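Local coordinates for protein serpin B4 (Homo sapiens, PDB 4ZK0) that probably inhibits proteases in the manner of its serpin family, offering a reactive-centre loop as bait and trapping the enzyme that cleaves it, at residues 216-221 against 275-280; 51-56 against 305-310; 106-111 against 130-135; 86-91 against 376-381. All coordinates share one frame; numbering follows the deposited sequence.

Contact 1 of 4, residues 216-221 against 275-280; sequences YTSFHF and MRETRV. With ZN (zinc ion), chain C.
His220 and Glu277 face each other across two antiparallel strands and share a zinc ion. The metal lies 2.1 Å from His220 NE2 and 1.8 Å from Glu277 OE2, bridging the strands through side chains; the second distance is short for zinc and oxygen, so the exact place of the metal is less certain. The ring and carboxylate planes are turned 63° apart, and the Glu277 chain folds back at chi2 (-78°) to bring OE2 to the metal. Behind the imidazole, His220 ND1 is hydrogen-bonded to Glu233 on strand 229-235, which fixes the rotation of the ring and keeps NE2 aimed at the zinc.

Ser218 and Arg279 lie on this same polar face. At its end the Tyr216 ring, with CG anti to the backbone N (chi1 -178°), reaches over to Arg279; its OH is 3.5 Å from Arg279 CB, a contact with the aliphatic part of the arginine. The other face carries Phe219, Phe221, Thr278 and Val280. There Val280 CB sits at the edge of the Phe219 ring, 4.1 Å from CD2, and both residues suit a buried, apolar side backed by Leu232 and Phe363. Thr278 OG1 turns to its own strand, donating to Arg276 O over 2.7 Å, while Phe221 N reaches that oxygen from the opposite face of its carbonyl plane.

Beneath the side chains, the hydrogen-bonded pairs Thr217-Val280, Phe219-Thr278 and Phe221-Arg276 set the register. Strand 361-364 flanks 276-280 on its far side, as in serpin sheet C, where the segment following the reactive-centre loop runs as the neighbouring parallel strand.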
# COMPACT_ATOMS: atom_id res chain seq x y z
N TYR A 216 7.78 -9.26 -26.41
CA TYR A 216 7.13 -8.50 -27.44
C TYR A 216 5.74 -9.07 -27.61
O TYR A 216 5.57 -10.14 -28.18
CB TYR A 216 7.92 -8.58 -28.76
CG TYR A 216 7.31 -7.76 -29.89
CD1 TYR A 216 7.40 -6.39 -29.87
CD2 TYR A 216 6.65 -8.37 -30.96
CE1 TYR A 216 6.85 -5.62 -30.88
CE2 TYR A 216 6.10 -7.61 -31.99
CZ TYR A 216 6.21 -6.23 -31.93
OH TYR A 216 5.70 -5.42 -32.91
N THR A 217 4.73 -8.39 -27.09
CA THR A 217 3.38 -8.91 -27.13
C THR A 217 2.49 -7.72 -27.05
O THR A 217 2.97 -6.61 -26.82
CB THR A 217 3.08 -9.91 -25.98
OG1 THR A 217 3.09 -9.23 -24.71
CG2 THR A 217 4.09 -11.05 -25.97
N SER A 218 1.19 -7.90 -27.22
CA SER A 218 0.30 -6.75 -27.10
C SER A 218 -0.29 -6.55 -25.71
O SER A 218 -0.59 -7.49 -24.97
CB SER A 218 -0.82 -6.86 -28.13
OG SER A 218 -1.09 -8.22 -28.26
N PHE A 219 -0.51 -5.28 -25.40
CA PHE A 219 -0.90 -4.83 -24.09
C PHE A 219 -1.69 -3.58 -24.35
O PHE A 219 -1.46 -2.94 -25.37
CB PHE A 219 0.33 -4.38 -23.27
CG PHE A 219 1.28 -5.47 -22.89
CD1 PHE A 219 0.98 -6.35 -21.85
CD2 PHE A 219 2.50 -5.59 -23.53
CE1 PHE A 219 1.90 -7.33 -21.47
CE2 PHE A 219 3.42 -6.56 -23.17
CZ PHE A 219 3.12 -7.45 -22.14
N HIS A 220 -2.58 -3.22 -23.43
CA HIS A 220 -3.13 -1.90 -23.40
C HIS A 220 -2.01 -0.86 -23.09
O HIS A 220 -1.27 -0.99 -22.06
CB HIS A 220 -4.24 -1.80 -22.35
CG HIS A 220 -5.38 -2.74 -22.58
ND1 HIS A 220 -5.98 -3.46 -21.57
CD2 HIS A 220 -6.01 -3.11 -23.72
CE1 HIS A 220 -6.94 -4.21 -22.07
NE2 HIS A 220 -6.98 -4.02 -23.37
N PHE A 221 -1.96 0.16 -23.94
CA PHE A 221 -0.88 1.14 -24.06
C PHE A 221 -1.47 2.52 -24.36
O PHE A 221 -2.41 2.60 -25.12
CB PHE A 221 0.05 0.74 -25.21
CG PHE A 221 1.09 1.79 -25.55
CD1 PHE A 221 2.32 1.80 -24.93
CD2 PHE A 221 0.85 2.74 -26.51
CE1 PHE A 221 3.28 2.73 -25.25
CE2 PHE A 221 1.80 3.69 -26.84
CZ PHE A 221 3.01 3.69 -26.19
N MET A 275 -6.75 3.97 -23.68
CA MET A 275 -5.65 3.13 -24.05
C MET A 275 -6.06 2.33 -25.27
O MET A 275 -7.21 2.40 -25.72
CB MET A 275 -5.31 2.19 -22.92
CG MET A 275 -4.68 2.88 -21.74
SD MET A 275 -4.79 1.79 -20.30
CE MET A 275 -3.30 2.23 -19.47
N ARG A 276 -5.12 1.58 -25.83
CA ARG A 276 -5.38 0.80 -27.02
C ARG A 276 -4.49 -0.43 -27.00
O ARG A 276 -3.35 -0.36 -26.54
CB ARG A 276 -5.08 1.63 -28.28
CG ARG A 276 -6.04 2.79 -28.50
CD ARG A 276 -5.44 3.93 -29.32
NE ARG A 276 -6.36 5.08 -29.39
CZ ARG A 276 -6.10 6.24 -30.00
NH1 ARG A 276 -4.92 6.43 -30.60
NH2 ARG A 276 -7.01 7.20 -30.00
N GLU A 277 -5.05 -1.55 -27.45
CA GLU A 277 -4.30 -2.76 -27.74
C GLU A 277 -3.15 -2.40 -28.65
O GLU A 277 -3.35 -1.83 -29.69
CB GLU A 277 -5.20 -3.77 -28.46
CG GLU A 277 -6.24 -4.43 -27.57
CD GLU A 277 -5.66 -5.53 -26.71
OE1 GLU A 277 -4.44 -5.81 -26.78
OE2 GLU A 277 -6.47 -6.12 -25.95
N THR A 278 -1.93 -2.75 -28.26
CA THR A 278 -0.75 -2.35 -29.01
C THR A 278 0.32 -3.40 -28.84
O THR A 278 0.51 -3.95 -27.76
CB THR A 278 -0.21 -1.00 -28.50
OG1 THR A 278 -1.30 -0.09 -28.31
CG2 THR A 278 0.75 -0.37 -29.46
N ARG A 279 1.07 -3.65 -29.90
CA ARG A 279 2.23 -4.51 -29.80
C ARG A 279 3.35 -3.73 -29.20
O ARG A 279 3.72 -2.68 -29.70
CB ARG A 279 2.64 -5.03 -31.16
CG ARG A 279 1.58 -5.92 -31.74
CD ARG A 279 2.19 -7.20 -32.27
NE ARG A 279 1.35 -7.77 -33.31
CZ ARG A 279 1.19 -7.25 -34.52
NH1 ARG A 279 1.82 -6.13 -34.88
NH2 ARG A 279 0.39 -7.86 -35.39
N VAL A 280 3.89 -4.24 -28.11
CA VAL A 280 4.85 -3.46 -27.38
C VAL A 280 6.06 -4.32 -27.15
O VAL A 280 5.92 -5.44 -26.70
CB VAL A 280 4.28 -2.95 -26.06
CG1 VAL A 280 5.31 -2.09 -25.36
CG2 VAL A 280 3.01 -2.16 -26.34
ZN ZN C . -7.50 -5.77 -24.49

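Contact 2 of 4, residues 51-56 against 305-310; sequences QQIKKV and VDIFNG
The link between helix 47-56 and the loop that follows helix 296-301 rests on Gln52, which reaches from the helix to the start of a short 3-10 turn at Asp306. Its OE1 accepts two backbone N-H groups at once, from Val305 N at 2.7 Å and from Asp306 N at 2.9 Å. The second donor is tilted 18° from the plane of the amide carbonyl, whereas Val305 N stands well above that plane, so the two amides use different parts of the oxygen. Beyond CG the Gln52 chain is extended, giving the length needed to span the gap.

A 3-10 turn begins with N-H groups that have no carbonyl of their own turn to meet, and here the glutamine supplies one; within the turn, Asn309 N bonds to Asp306 O. In the serpin fold this places a helix from the N-terminal part of the chain against the loop between helices 296-301 and 315-318. The other end of the amide, Gln52 NE2, makes a weak bond of 3.3 Å to Asp306 OD1, with the amide and carboxylate planes 51° apart.

Beside this polar grip the packing is apolar. Ile53 and Ile307 meet through their terminal methyls, CD1 to CD1 at 3.9 Å, their chains crossing at about a right angle. Both are buried, a place that suits their apolar branched side chains, and Ile307 goes on to touch Leu314 and Leu325.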
# COMPACT_ATOMS: atom_id res chain seq x y z
N GLN A 51 -12.86 13.57 12.87
CA GLN A 51 -12.84 14.50 11.72
C GLN A 51 -11.47 14.61 11.07
O GLN A 51 -11.36 14.69 9.87
CB GLN A 51 -13.25 15.93 12.13
CG GLN A 51 -14.64 16.06 12.73
CD GLN A 51 -15.65 15.06 12.20
OE1 GLN A 51 -16.10 14.15 12.94
NE2 GLN A 51 -16.03 15.23 10.93
N GLN A 52 -10.41 14.65 11.86
CA GLN A 52 -9.06 14.71 11.30
C GLN A 52 -8.72 13.48 10.47
O GLN A 52 -8.16 13.58 9.35
CB GLN A 52 -8.02 14.86 12.41
CG GLN A 52 -8.13 16.22 13.06
CD GLN A 52 -7.04 16.54 14.05
OE1 GLN A 52 -6.23 15.71 14.42
NE2 GLN A 52 -7.04 17.78 14.51
N ILE A 53 -9.03 12.32 11.02
CA ILE A 53 -8.73 11.09 10.31
C ILE A 53 -9.51 11.06 9.02
O ILE A 53 -8.94 10.83 7.94
CB ILE A 53 -9.04 9.82 11.14
CG1 ILE A 53 -8.04 9.70 12.29
CG2 ILE A 53 -8.95 8.57 10.24
CD1 ILE A 53 -8.55 8.91 13.49
N LYS A 54 -10.80 11.31 9.12
CA LYS A 54 -11.66 11.30 7.94
C LYS A 54 -11.14 12.20 6.85
O LYS A 54 -11.28 11.89 5.69
CB LYS A 54 -13.05 11.82 8.30
CG LYS A 54 -14.08 10.74 8.49
CD LYS A 54 -15.45 11.34 8.83
CE LYS A 54 -15.42 12.03 10.18
NZ LYS A 54 -16.79 12.35 10.71
N LYS A 55 -10.59 13.35 7.23
CA LYS A 55 -10.16 14.33 6.28
C LYS A 55 -8.90 13.87 5.66
O LYS A 55 -8.75 14.00 4.48
CB LYS A 55 -9.88 15.71 6.91
CG LYS A 55 -11.11 16.36 7.56
CD LYS A 55 -11.30 17.84 7.24
CE LYS A 55 -11.66 18.63 8.50
NZ LYS A 55 -10.44 18.81 9.35
N VAL A 56 -7.97 13.37 6.46
CA VAL A 56 -6.69 12.96 5.90
C VAL A 56 -6.85 11.81 4.90
O VAL A 56 -6.17 11.79 3.89
CB VAL A 56 -5.70 12.58 7.00
CG1 VAL A 56 -4.47 11.91 6.42
CG2 VAL A 56 -5.32 13.84 7.74
N VAL A 305 -3.63 15.12 14.04
CA VAL A 305 -2.78 15.56 15.17
C VAL A 305 -3.31 15.21 16.57
O VAL A 305 -2.52 14.83 17.40
CB VAL A 305 -2.32 17.04 15.07
CG1 VAL A 305 -2.03 17.41 13.60
CG2 VAL A 305 -3.32 17.99 15.69
N ASP A 306 -4.61 15.31 16.82
CA ASP A 306 -5.18 14.95 18.11
C ASP A 306 -4.89 13.49 18.45
O ASP A 306 -4.60 13.15 19.62
CB ASP A 306 -6.70 15.10 18.07
CG ASP A 306 -7.13 16.54 17.91
OD1 ASP A 306 -6.23 17.38 17.68
OD2 ASP A 306 -8.36 16.81 18.00
N ILE A 307 -4.92 12.65 17.41
CA ILE A 307 -4.79 11.24 17.60
C ILE A 307 -3.48 10.93 18.36
O ILE A 307 -3.40 9.94 19.10
CB ILE A 307 -4.92 10.49 16.25
CG1 ILE A 307 -5.12 9.01 16.48
CG2 ILE A 307 -3.69 10.65 15.36
CD1 ILE A 307 -6.52 8.63 16.82
N PHE A 308 -2.48 11.78 18.19
CA PHE A 308 -1.16 11.51 18.76
C PHE A 308 -0.85 12.35 20.02
O PHE A 308 0.24 12.26 20.52
CB PHE A 308 -0.09 11.80 17.72
CG PHE A 308 -0.17 10.94 16.49
CD1 PHE A 308 0.21 9.59 16.54
CD2 PHE A 308 -0.55 11.49 15.27
CE1 PHE A 308 0.19 8.81 15.38
CE2 PHE A 308 -0.59 10.71 14.13
CZ PHE A 308 -0.19 9.38 14.18
N ASN A 309 -1.80 13.10 20.54
CA ASN A 309 -1.50 13.95 21.69
C ASN A 309 -2.67 13.93 22.68
O ASN A 309 -3.64 13.14 22.52
CB ASN A 309 -1.15 15.39 21.20
CG ASN A 309 -2.35 16.14 20.64
OD1 ASN A 309 -3.48 15.95 21.07
ND2 ASN A 309 -2.11 17.03 19.71
N GLY A 310 -2.61 14.81 23.67
CA GLY A 310 -3.58 14.85 24.76
C GLY A 310 -4.98 15.20 24.34
O GLY A 310 -5.90 14.96 25.09

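Contact 3 of 4, residues 106-111 against 130-135; sequences KLFGEK and SVESVD
Residues 106-110 and 130-134 run side by side as parallel strands, their axes 29° apart, with Leu107 and Gly109 each bonding in both directions to the neighbouring strand. The donor atoms Leu107 N and Glu132 N lie 2.8 Å from Ser130 O and Leu107 O respectively. Lys111 N extends the ladder to Val134 O.

On one face Lys106 runs alongside Ser130 and then ends on Glu132, with NZ 2.9 Å from OE1 in a salt bridge; the ammonium comes from above the carboxylate plane, 49° out of it. CG of Lys106, anti to its own backbone nitrogen (chi1 -174°), lies over one face of the Phe108 ring, and the ammonium also makes a cation-pi contact with Trp150. At the edge of the same ring, Val134 CG1 approaches CD1 to 4.0 Å, and Ile147 of helix 140-154 also packs on Phe108. Opposite them Leu107 touches Leu120 and Ile123 of helix 117-127, the helix of the beta-alpha-beta crossover that joins these strands at the margin of serpin sheet A.

Toward the strand ends Glu110 OE1 and Asp135 OD1, like charges, come within 4.0 Å. Glu110 is held by Thr112 OG1 and Ala137 N, and Asp135 OD1 by Asn138 N, which probably eases the repulsion. Lys106, although buried, has its charge answered by Glu132 and the Trp150 ring, consistent with a side chain held in place beneath helix 140-154.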
# COMPACT_ATOMS: atom_id res chain seq x y z
N LYS A 106 -5.96 -7.45 12.29
CA LYS A 106 -5.92 -8.03 13.62
C LYS A 106 -5.78 -6.91 14.71
O LYS A 106 -5.16 -5.85 14.51
CB LYS A 106 -4.75 -9.01 13.66
CG LYS A 106 -4.67 -9.80 14.93
CD LYS A 106 -4.27 -11.23 14.70
CE LYS A 106 -4.38 -11.94 16.01
NZ LYS A 106 -3.92 -13.33 15.82
N LEU A 107 -6.40 -7.13 15.85
CA LEU A 107 -6.18 -6.28 17.03
C LEU A 107 -5.44 -7.12 18.07
O LEU A 107 -5.92 -8.21 18.39
CB LEU A 107 -7.50 -5.84 17.67
CG LEU A 107 -7.41 -5.26 19.07
CD1 LEU A 107 -6.48 -4.08 19.15
CD2 LEU A 107 -8.81 -4.85 19.42
N PHE A 108 -4.27 -6.66 18.52
CA PHE A 108 -3.58 -7.23 19.62
C PHE A 108 -3.81 -6.29 20.81
O PHE A 108 -3.37 -5.15 20.81
CB PHE A 108 -2.07 -7.37 19.29
CG PHE A 108 -1.75 -8.38 18.20
CD1 PHE A 108 -1.54 -9.69 18.50
CD2 PHE A 108 -1.62 -7.98 16.87
CE1 PHE A 108 -1.21 -10.63 17.49
CE2 PHE A 108 -1.32 -8.90 15.86
CZ PHE A 108 -1.12 -10.24 16.18
N GLY A 109 -4.59 -6.72 21.80
CA GLY A 109 -4.72 -5.91 23.03
C GLY A 109 -4.05 -6.50 24.27
O GLY A 109 -3.95 -7.73 24.42
N GLU A 110 -3.59 -5.61 25.13
CA GLU A 110 -3.15 -5.94 26.51
C GLU A 110 -4.17 -6.80 27.19
O GLU A 110 -5.36 -6.43 27.22
CB GLU A 110 -2.94 -4.65 27.30
CG GLU A 110 -2.92 -4.80 28.83
CD GLU A 110 -2.10 -5.97 29.36
OE1 GLU A 110 -1.03 -6.24 28.80
OE2 GLU A 110 -2.51 -6.60 30.36
N LYS A 111 -3.76 -7.98 27.68
CA LYS A 111 -4.76 -8.94 28.21
C LYS A 111 -5.62 -8.34 29.32
O LYS A 111 -6.75 -8.75 29.46
CB LYS A 111 -4.19 -10.31 28.68
CG LYS A 111 -2.79 -10.28 29.24
CD LYS A 111 -2.41 -11.45 30.15
CE LYS A 111 -3.00 -12.78 29.71
NZ LYS A 111 -2.40 -13.85 30.56
N SER A 130 -9.58 -10.16 13.48
CA SER A 130 -9.45 -11.06 14.60
C SER A 130 -8.80 -10.34 15.76
O SER A 130 -7.96 -9.44 15.60
CB SER A 130 -8.70 -12.35 14.28
OG SER A 130 -7.53 -12.08 13.58
N VAL A 131 -9.14 -10.81 16.95
CA VAL A 131 -8.75 -10.16 18.15
C VAL A 131 -7.88 -11.13 18.92
O VAL A 131 -8.30 -12.30 19.17
CB VAL A 131 -9.99 -9.74 18.95
CG1 VAL A 131 -9.58 -9.13 20.26
CG2 VAL A 131 -10.78 -8.73 18.14
N GLU A 132 -6.68 -10.70 19.29
CA GLU A 132 -5.93 -11.51 20.19
C GLU A 132 -5.54 -10.69 21.39
O GLU A 132 -5.36 -9.50 21.30
CB GLU A 132 -4.73 -12.10 19.49
CG GLU A 132 -3.93 -13.07 20.32
CD GLU A 132 -2.95 -13.92 19.49
OE1 GLU A 132 -3.37 -14.48 18.46
OE2 GLU A 132 -1.76 -14.03 19.89
N SER A 133 -5.39 -11.31 22.54
CA SER A 133 -4.82 -10.58 23.65
C SER A 133 -3.44 -11.06 23.99
O SER A 133 -3.14 -12.23 23.82
CB SER A 133 -5.77 -10.57 24.85
OG SER A 133 -5.93 -11.81 25.41
N VAL A 134 -2.59 -10.11 24.37
CA VAL A 134 -1.20 -10.38 24.69
C VAL A 134 -0.78 -9.65 25.95
O VAL A 134 -1.42 -8.69 26.38
CB VAL A 134 -0.24 -9.95 23.55
CG1 VAL A 134 -0.55 -10.70 22.26
CG2 VAL A 134 -0.24 -8.46 23.35
N ASP A 135 0.37 -10.05 26.47
CA ASP A 135 0.88 -9.48 27.71
C ASP A 135 1.87 -8.40 27.45
O ASP A 135 3.08 -8.57 27.64
CB ASP A 135 1.49 -10.59 28.55
CG ASP A 135 1.65 -10.18 30.02
OD1 ASP A 135 1.45 -8.99 30.38
OD2 ASP A 135 2.03 -11.08 30.79

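Contact 4 of 4, residues 86-91 against 376-381; sequences QKLLTE and NKTNSI
The side chains of Glu91 and Thr378 pass alongside one another, pointing opposite ways, the glutamate leaving helix 80-92 and the threonine rising from the turn between strands 369-375 and 380-387. Their closest atoms are carbons: Glu91 CG is 3.4 Å from Thr378 CG2, a tight fit. The Glu91 chain starts anti to the backbone N (chi1 -172°) and bends at chi2 (64°), bringing OE2 toward Lys377, whose chain crosses that of the glutamate at about a right angle. OE2 then meets the aliphatic CG of Lys377 at 3.5 Å, while the ammonium stays 4.6 Å away, measured from OE2 to NZ.

One helical turn earlier, Leu88 CD1 approaches Thr378 CG2 to 4.4 Å, so the threonine turns its methyl to the helix. Its hydroxyl faces instead along its own segment: Thr378 OG1 and Ser380 OG are hydrogen-bonded at 2.7 Å, and Ser380 OG is also bonded to Ser5 of helix 4-22. Threonine suits the place because it offers both a methyl and a hydroxyl. The turn contains a G1 beta bulge, in which Asn379 and Ser380 share Gln375 as their partner on the neighbouring strand.

Attraction between Glu91 and Lys377 can thus be at most long-range, and van der Waals packing at a partly solvent-exposed surface mainly joins helix to hairpin.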
# COMPACT_ATOMS: atom_id res chain seq x y z
N GLN A 86 -15.91 -3.33 4.51
CA GLN A 86 -16.36 -4.72 4.60
C GLN A 86 -16.57 -5.41 3.23
O GLN A 86 -16.07 -6.51 2.99
CB GLN A 86 -17.62 -4.82 5.46
CG GLN A 86 -18.07 -6.24 5.71
CD GLN A 86 -19.35 -6.31 6.54
OE1 GLN A 86 -20.02 -5.29 6.81
NE2 GLN A 86 -19.69 -7.51 6.98
N LYS A 87 -17.26 -4.75 2.33
CA LYS A 87 -17.38 -5.24 0.92
C LYS A 87 -16.07 -5.40 0.19
O LYS A 87 -15.81 -6.43 -0.49
CB LYS A 87 -18.21 -4.28 0.08
CG LYS A 87 -19.68 -4.65 0.04
CD LYS A 87 -20.39 -4.32 1.34
CE LYS A 87 -21.80 -4.89 1.35
NZ LYS A 87 -22.78 -3.84 1.76
N LEU A 88 -15.25 -4.38 0.29
CA LEU A 88 -13.93 -4.40 -0.35
C LEU A 88 -13.10 -5.61 0.13
O LEU A 88 -12.52 -6.34 -0.71
CB LEU A 88 -13.17 -3.10 -0.08
CG LEU A 88 -12.79 -2.11 -1.21
CD1 LEU A 88 -13.81 -1.93 -2.32
CD2 LEU A 88 -12.37 -0.78 -0.62
N LEU A 89 -13.04 -5.80 1.45
CA LEU A 89 -12.26 -6.86 2.05
C LEU A 89 -12.75 -8.24 1.59
O LEU A 89 -11.94 -9.13 1.32
CB LEU A 89 -12.32 -6.79 3.59
CG LEU A 89 -11.48 -5.66 4.18
CD1 LEU A 89 -11.74 -5.52 5.66
CD2 LEU A 89 -10.02 -5.95 3.89
N THR A 90 -14.07 -8.40 1.51
CA THR A 90 -14.63 -9.65 1.04
C THR A 90 -14.29 -9.87 -0.43
O THR A 90 -14.02 -10.99 -0.84
CB THR A 90 -16.16 -9.70 1.18
OG1 THR A 90 -16.53 -9.26 2.48
CG2 THR A 90 -16.63 -11.13 1.01
N GLU A 91 -14.30 -8.80 -1.19
CA GLU A 91 -13.95 -8.86 -2.59
C GLU A 91 -12.45 -9.17 -2.80
O GLU A 91 -12.11 -9.94 -3.66
CB GLU A 91 -14.42 -7.58 -3.27
CG GLU A 91 -14.29 -7.55 -4.78
CD GLU A 91 -15.16 -8.57 -5.50
OE1 GLU A 91 -16.11 -9.12 -4.89
OE2 GLU A 91 -14.89 -8.80 -6.70
N ASN A 376 -8.67 -4.97 -10.61
CA ASN A 376 -9.39 -4.44 -11.78
C ASN A 376 -10.92 -4.35 -11.64
O ASN A 376 -11.52 -3.43 -12.17
CB ASN A 376 -9.10 -5.29 -13.03
CG ASN A 376 -7.63 -5.23 -13.46
OD1 ASN A 376 -7.08 -6.20 -14.00
ND2 ASN A 376 -7.01 -4.10 -13.22
N LYS A 377 -11.51 -5.31 -10.95
CA LYS A 377 -12.95 -5.36 -10.68
C LYS A 377 -13.43 -4.16 -9.85
O LYS A 377 -14.38 -3.49 -10.24
CB LYS A 377 -13.29 -6.69 -10.00
CG LYS A 377 -14.75 -6.89 -9.61
CD LYS A 377 -15.70 -7.09 -10.80
CE LYS A 377 -16.94 -6.20 -10.71
NZ LYS A 377 -17.72 -6.38 -9.44
N THR A 378 -12.73 -3.87 -8.76
CA THR A 378 -13.08 -2.81 -7.81
C THR A 378 -12.38 -1.56 -8.23
O THR A 378 -12.61 -0.49 -7.72
CB THR A 378 -12.60 -3.14 -6.38
OG1 THR A 378 -11.16 -3.28 -6.36
CG2 THR A 378 -13.25 -4.46 -5.88
N ASN A 379 -11.48 -1.70 -9.17
CA ASN A 379 -10.62 -0.64 -9.52
C ASN A 379 -9.80 0.03 -8.37
O ASN A 379 -9.66 1.25 -8.29
CB ASN A 379 -11.38 0.37 -10.36
CG ASN A 379 -10.44 1.13 -11.21
OD1 ASN A 379 -9.98 0.63 -12.23
ND2 ASN A 379 -10.04 2.27 -10.74
N SER A 380 -9.23 -0.79 -7.49
CA SER A 380 -8.58 -0.31 -6.32
C SER A 380 -7.07 -0.42 -6.50
O SER A 380 -6.54 -1.41 -7.06
CB SER A 380 -8.99 -1.13 -5.09
OG SER A 380 -10.38 -1.10 -4.89
N ILE A 381 -6.36 0.55 -5.95
CA ILE A 381 -4.88 0.47 -5.96
C ILE A 381 -4.38 -0.12 -4.66
O ILE A 381 -4.59 0.44 -3.59
CB ILE A 381 -4.21 1.81 -6.33
CG1 ILE A 381 -4.69 2.24 -7.71
CG2 ILE A 381 -2.69 1.67 -6.29
CD1 ILE A 381 -4.35 3.68 -8.09

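Contacts 1 and 3 are strand pairings with continuous backbone ladders, one antiparallel and the other parallel, and lie on opposite sides of the chain's centre, about 48 Å apart between centres. Each pairs buried apolar residues with a polar cross-strand link, a zinc ion held by His220 and Glu277 in contact 1, a direct salt bridge in contact 3. Contacts 2 and 4 instead dock the successive helices 47-56 and 80-92 on loops from the C-terminal part of the chain, burying far less area. Contact 2 relies on side-chain-to-backbone bonds, whereas contact 4, the most superficial in character although its centre is nearest that of the chain, relies on carbon packing.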